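GrpU microcompartment shell protein (Pectobacterium wasabiae, PDB 4OLP) probably forms part of the protein shell of a glycyl-radical propanediol bacterial microcompartment and, as a hexamer, is linked to iron-sulfur cluster binding and electron transport. Local coordinates at residues N7-E12 / V32-I37; V60-I65 / T74-F79. All coordinates share one frame; numbering follows the deposited sequence.

Contact 1: N7-E12 / V32-I37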
loop_
_atom_site.group_PDB
_atom_site.type_symbol
_atom_site.label_atom_id
_atom_site.label_comp_id
_atom_site.label_asym_id
_atom_site.label_seq_id
_atom_site.Cartn_x
_atom_site.Cartn_y
_atom_site.Cartn_z
ATOM N N ASN B 7 6.733 -8.876 -28.345
ATOM C CA ASN B 7 6.843 -9.851 -29.422
ATOM C C ASN B 7 8.078 -10.698 -29.201
ATOM O O ASN B 7 9.155 -10.180 -28.917
ATOM C CB ASN B 7 6.891 -9.162 -30.780
ATOM C CG ASN B 7 5.618 -8.383 -31.069
ATOM O OD1 ASN B 7 5.606 -7.154 -30.966
ATOM N ND2 ASN B 7 4.526 -9.093 -31.400
ATOM N N ALA B 8 7.898 -12.009 -29.295
ATOM C CA ALA B 8 9.006 -12.943 -29.262
ATOM C C ALA B 8 9.813 -12.731 -28.007
ATOM O O ALA B 8 10.976 -12.310 -28.083
ATOM C CB ALA B 8 9.884 -12.770 -30.490
ATOM N N PRO B 9 9.211 -13.038 -26.848
ATOM C CA PRO B 9 9.896 -12.790 -25.600
ATOM C C PRO B 9 11.036 -13.753 -25.358
ATOM O O PRO B 9 11.005 -14.879 -25.800
ATOM C CB PRO B 9 8.804 -13.003 -24.557
ATOM C CG PRO B 9 7.860 -13.932 -25.204
ATOM C CD PRO B 9 7.839 -13.509 -26.630
ATOM N N THR B 10 12.038 -13.272 -24.649
ATOM C CA THR B 10 13.190 -14.054 -24.224
ATOM C C THR B 10 12.741 -15.148 -23.246
ATOM O O THR B 10 11.658 -15.063 -22.689
ATOM C CB THR B 10 14.168 -13.061 -23.549
ATOM O OG1 THR B 10 14.661 -12.129 -24.528
ATOM C CG2 THR B 10 15.336 -13.743 -22.867
ATOM N N LEU B 11 13.573 -16.160 -23.029
ATOM C CA LEU B 11 13.359 -17.111 -21.934
ATOM C C LEU B 11 13.445 -16.409 -20.562
ATOM O O LEU B 11 12.623 -16.664 -19.674
ATOM C CB LEU B 11 14.374 -18.251 -21.998
ATOM C CG LEU B 11 14.294 -19.182 -23.208
ATOM C CD1 LEU B 11 15.527 -20.074 -23.284
ATOM C CD2 LEU B 11 13.040 -20.036 -23.182
ATOM N N GLU B 12 14.450 -15.549 -20.390
ATOM C CA GLU B 12 14.558 -14.666 -19.205
ATOM C C GLU B 12 13.334 -13.790 -18.970
ATOM O O GLU B 12 12.953 -13.523 -17.826
ATOM C CB GLU B 12 15.776 -13.747 -19.303
ATOM C CG GLU B 12 17.118 -14.453 -19.227
ATOM C CD GLU B 12 18.304 -13.499 -19.185
ATOM O OE1 GLU B 12 18.118 -12.255 -19.129
ATOM O OE2 GLU B 12 19.445 -14.015 -19.215
ATOM N N VAL B 32 0.868 -23.539 -24.169
ATOM C CA VAL B 32 0.497 -22.563 -25.226
ATOM C C VAL B 32 1.720 -21.954 -25.922
ATOM O O VAL B 32 2.756 -21.714 -25.280
ATOM C CB VAL B 32 -0.402 -21.462 -24.664
ATOM C CG1 VAL B 32 0.416 -20.332 -24.050
ATOM C CG2 VAL B 32 -1.322 -20.930 -25.719
ATOM N N ARG B 33 1.624 -21.757 -27.231
ATOM C CA ARG B 33 2.730 -21.186 -27.983
ATOM C C ARG B 33 2.856 -19.678 -27.727
ATOM O O ARG B 33 1.951 -18.916 -28.043
ATOM C CB ARG B 33 2.478 -21.358 -29.456
ATOM C CG ARG B 33 3.436 -20.593 -30.341
ATOM C CD ARG B 33 3.231 -20.991 -31.768
ATOM N NE ARG B 33 3.992 -20.064 -32.606
ATOM C CZ ARG B 33 4.479 -20.341 -33.803
ATOM N NH1 ARG B 33 5.147 -19.390 -34.414
ATOM N NH2 ARG B 33 4.330 -21.550 -34.376
ATOM N N ILE B 34 3.974 -19.232 -27.165
ATOM C CA ILE B 34 4.018 -17.844 -26.775
ATOM C C ILE B 34 4.797 -16.991 -27.750
ATOM O O ILE B 34 5.978 -16.709 -27.543
ATOM C CB ILE B 34 4.550 -17.692 -25.348
ATOM C CG1 ILE B 34 3.651 -18.471 -24.380
ATOM C CG2 ILE B 34 4.590 -16.229 -24.945
ATOM C CD1 ILE B 34 4.208 -18.631 -22.991
ATOM N N ASP B 35 4.134 -16.615 -28.830
ATOM C CA ASP B 35 4.737 -15.712 -29.792
ATOM C C ASP B 35 4.808 -14.346 -29.124
ATOM O O ASP B 35 5.783 -13.616 -29.289
ATOM C CB ASP B 35 3.887 -15.580 -31.051
ATOM C CG ASP B 35 3.885 -16.791 -31.903
ATOM O OD1 ASP B 35 4.973 -17.367 -32.069
ATOM O OD2 ASP B 35 2.829 -17.146 -32.481
ATOM N N ALA B 36 3.766 -14.006 -28.366
ATOM C CA ALA B 36 3.661 -12.671 -27.816
ATOM C C ALA B 36 3.055 -12.665 -26.418
ATOM O O ALA B 36 2.389 -13.609 -26.004
ATOM C CB ALA B 36 2.827 -11.822 -28.745
ATOM N N ILE B 37 3.329 -11.592 -25.694
ATOM C CA ILE B 37 2.738 -11.349 -24.392
ATOM C C ILE B 37 2.160 -9.943 -24.374
ATOM O O ILE B 37 2.880 -8.968 -24.591
ATOM C CB ILE B 37 3.773 -11.467 -23.257
ATOM C CG1 ILE B 37 4.449 -12.838 -23.292
ATOM C CG2 ILE B 37 3.087 -11.263 -21.921
ATOM C CD1 ILE B 37 5.650 -12.969 -22.378
#
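Pro9 lays the CB-CG side of its ring over the tip of Ile37, with Pro9 CG 3.7 Å from Ile37 CD1. The two side chains cross obliquely. Ile37 reaches the ring because its CG1 stands anti to the carbonyl carbon (chi1 -56°) and its chain then runs on extended, so that CD1 is carried to the proline. Ile34 comes to the same ring carbon by its short branch, and Pro9 CG lies 4.0 Å from Ile34 CG2. Here the approach is at about a right angle. Pro9 CD turns to the backbone instead and lies 3.4 Å from Asp35 O.

That carbonyl also takes the one hydrogen bond between the segments. Ala8 N donates to Asp35 O at 2.7 Å, almost in line with the C=O bond. Beside it, Asn7 and Ala36 form an antiparallel non-hydrogen-bonded pair. Their side chains lie on the same face of the sheet, toward helix 82-92.

The Asp35 side chain points away from 7-12 and is gripped by Arg33. NE and NH1 of the arginine both bind Asp35 OD1, side-on, with the oxygen in the guanidinium plane. The Arg33 NE to Asp35 OD1 bond is 2.9 Å long and forms a salt bridge. The salt bridge fixes the two side chains against each other within the loop, and would partly offset both charges.

Lys56 of the second subunit donates to Asn7 O. Thr10 N and OG1 bond to Asp52 and Ser55 of that subunit, so the end of strand 3-7 and the loop after it lie at a subunit interface. Asp35 and Ala36 pair together with the single residue Gly80, a classic beta bulge at the start of strand 36-42, where edge strand 3-7 ends in the sheet of this BMC shell protein.

Contact 2: V60-I65 / T74-F79; sequences VAVSEI and TTLAIF
Strands 60-65 and 74-79 run antiparallel, their axes 4.6 Å apart at closest approach and their directions 161° apart. They are the two arms of a beta hairpin in the BMC domain. Three hydrogen-bonded pairs, Ala61-Phe79, Ser63-Ala77 and Ile65-Thr75, alternate with the non-hydrogen-bonded pairs Val62-Ile78 and Glu64-Leu76. The Phe79 N to Ala61 O bond is almost straight, with an angle of 176° at the hydrogen. Ile65 N instead meets Thr75 O from above the carbonyl plane.

On the face of Val62, Leu76 and Ile78, the valine and Ile78 run alongside each other in the same direction. Val62 CG1 is 3.7 Å from Ile78 CG1. Leu76 has CG anti to its backbone N, and its CD1 reaches Val62 CB at 3.9 Å. Helix 44-56 covers Val62 and Leu76, while helix 82-92 covers Ile78.

The other face carries Ala61, Ser63, Ile65, Thr75, Ala77 and Phe79. Ile65 CG1 lies 3.7 Å from Ala77 CB. Phe79 has CG anti to its carbonyl carbon (chi1 -52°). This sets the ring beside strand 60-65, and Ala61 O and Ser63 CB both sit at its edge. Ser63 OG turns back to its own strand and donates to Glu64 O at 2.8 Å.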
loop_
_atom_site.group_PDB
_atom_site.type_symbol
_atom_site.label_atom_id
_atom_site.label_comp_id
_atom_site.label_asym_id
_atom_site.label_seq_id
_atom_site.Cartn_x
_atom_site.Cartn_y
_atom_site.Cartn_z
ATOM N N VAL B 60 -4.774 -18.501 -26.259
ATOM C CA VAL B 60 -4.200 -17.633 -25.253
ATOM C C VAL B 60 -4.421 -18.228 -23.872
ATOM O O VAL B 60 -5.328 -18.983 -23.582
ATOM C CB VAL B 60 -4.683 -16.148 -25.256
ATOM C CG1 VAL B 60 -4.478 -15.476 -26.611
ATOM C CG2 VAL B 60 -6.151 -16.050 -24.856
ATOM N N ALA B 61 -3.543 -17.795 -23.021
ATOM C CA ALA B 61 -3.537 -18.087 -21.616
ATOM C C ALA B 61 -3.466 -16.733 -20.893
ATOM O O ALA B 61 -2.963 -15.753 -21.441
ATOM C CB ALA B 61 -2.318 -18.912 -21.342
ATOM N N VAL B 62 -4.039 -16.659 -19.705
ATOM C CA VAL B 62 -4.065 -15.406 -18.960
ATOM C C VAL B 62 -3.593 -15.611 -17.548
ATOM O O VAL B 62 -3.726 -16.704 -16.969
ATOM C CB VAL B 62 -5.462 -14.761 -18.877
ATOM C CG1 VAL B 62 -5.769 -14.055 -20.184
ATOM C CG2 VAL B 62 -6.535 -15.791 -18.529
ATOM N N SER B 63 -3.077 -14.538 -16.979
ATOM C CA SER B 63 -2.674 -14.584 -15.606
ATOM C C SER B 63 -2.563 -13.182 -15.069
ATOM O O SER B 63 -2.363 -12.224 -15.815
ATOM C CB SER B 63 -1.362 -15.336 -15.456
ATOM O OG SER B 63 -0.915 -15.262 -14.121
ATOM N N GLU B 64 -2.760 -13.088 -13.763
ATOM C CA GLU B 64 -2.514 -11.887 -13.033
ATOM C C GLU B 64 -1.031 -11.800 -12.901
ATOM O O GLU B 64 -0.368 -12.820 -12.759
ATOM C CB GLU B 64 -2.998 -12.070 -11.586
ATOM C CG GLU B 64 -4.414 -12.626 -11.390
ATOM C CD GLU B 64 -4.400 -14.033 -10.801
ATOM O OE1 GLU B 64 -4.057 -14.973 -11.563
ATOM O OE2 GLU B 64 -4.747 -14.191 -9.605
ATOM N N ILE B 65 -0.525 -10.576 -12.875
ATOM C CA ILE B 65 0.856 -10.295 -12.506
ATOM C C ILE B 65 0.804 -9.384 -11.287
ATOM O O ILE B 65 0.051 -8.391 -11.285
ATOM C CB ILE B 65 1.584 -9.588 -13.668
ATOM C CG1 ILE B 65 1.572 -10.461 -14.935
ATOM C CG2 ILE B 65 3.011 -9.233 -13.306
ATOM C CD1 ILE B 65 2.214 -11.830 -14.783
ATOM N N THR B 74 -4.463 -3.544 -11.214
ATOM C CA THR B 74 -3.329 -4.524 -11.289
ATOM C C THR B 74 -3.032 -4.879 -12.757
ATOM O O THR B 74 -3.555 -4.188 -13.644
ATOM C CB THR B 74 -3.577 -5.780 -10.396
ATOM O OG1 THR B 74 -2.459 -6.680 -10.471
ATOM C CG2 THR B 74 -4.852 -6.522 -10.792
ATOM N N THR B 75 -2.215 -5.922 -13.011
ATOM C CA THR B 75 -1.787 -6.258 -14.384
ATOM C C THR B 75 -2.223 -7.641 -14.857
ATOM O O THR B 75 -2.089 -8.630 -14.137
ATOM C CB THR B 75 -0.265 -6.172 -14.530
ATOM O OG1 THR B 75 0.141 -4.896 -14.059
ATOM C CG2 THR B 75 0.168 -6.308 -15.993
ATOM N N LEU B 76 -2.770 -7.673 -16.070
ATOM C CA LEU B 76 -3.152 -8.906 -16.727
ATOM C C LEU B 76 -2.115 -9.168 -17.799
ATOM O O LEU B 76 -1.655 -8.232 -18.477
ATOM C CB LEU B 76 -4.522 -8.761 -17.387
ATOM C CG LEU B 76 -5.087 -9.959 -18.156
ATOM C CD1 LEU B 76 -5.392 -11.165 -17.276
ATOM C CD2 LEU B 76 -6.345 -9.514 -18.884
ATOM N N ALA B 77 -1.736 -10.433 -17.925
ATOM C CA ALA B 77 -0.796 -10.848 -18.942
ATOM C C ALA B 77 -1.539 -11.819 -19.818
ATOM O O ALA B 77 -2.230 -12.671 -19.306
ATOM C CB ALA B 77 0.420 -11.502 -18.310
ATOM N N ILE B 78 -1.418 -11.650 -21.138
ATOM C CA ILE B 78 -2.073 -12.487 -22.127
ATOM C C ILE B 78 -0.990 -13.137 -22.966
ATOM O O ILE B 78 -0.196 -12.454 -23.612
ATOM C CB ILE B 78 -3.005 -11.655 -22.992
ATOM C CG1 ILE B 78 -4.269 -11.364 -22.211
ATOM C CG2 ILE B 78 -3.458 -12.390 -24.246
ATOM C CD1 ILE B 78 -4.802 -9.971 -22.477
ATOM N N PHE B 79 -0.931 -14.463 -22.907
ATOM C CA PHE B 79 0.107 -15.207 -23.583
ATOM C C PHE B 79 -0.513 -15.983 -24.688
ATOM O O PHE B 79 -1.547 -16.643 -24.494
ATOM C CB PHE B 79 0.769 -16.219 -22.662
ATOM C CG PHE B 79 1.245 -15.656 -21.374
ATOM C CD1 PHE B 79 0.383 -15.524 -20.290
ATOM C CD2 PHE B 79 2.558 -15.322 -21.220
ATOM C CE1 PHE B 79 0.820 -15.026 -19.082
ATOM C CE2 PHE B 79 3.017 -14.829 -20.012
ATOM C CZ PHE B 79 2.150 -14.668 -18.943
#

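The centres of contact 1 and contact 2 lie 13 Å apart. Contact 1 comes first in the chain; strand 36-42 and helix 44-56 then lead to contact 2. Both belong to one antiparallel sheet, ordered 3-7, 36-42, 74-80, 60-65. Contact 1 sits at one edge of this sheet and contact 2 joins its last two strands. They meet through the neighbouring strands 36-42 and 74-80, where Ile37 CG1 packs on Phe79 CD2 at 3.7 Å. Through Ile37 and Ile34 the rim at the second subunit is in contact with Phe79 of the buried hairpin.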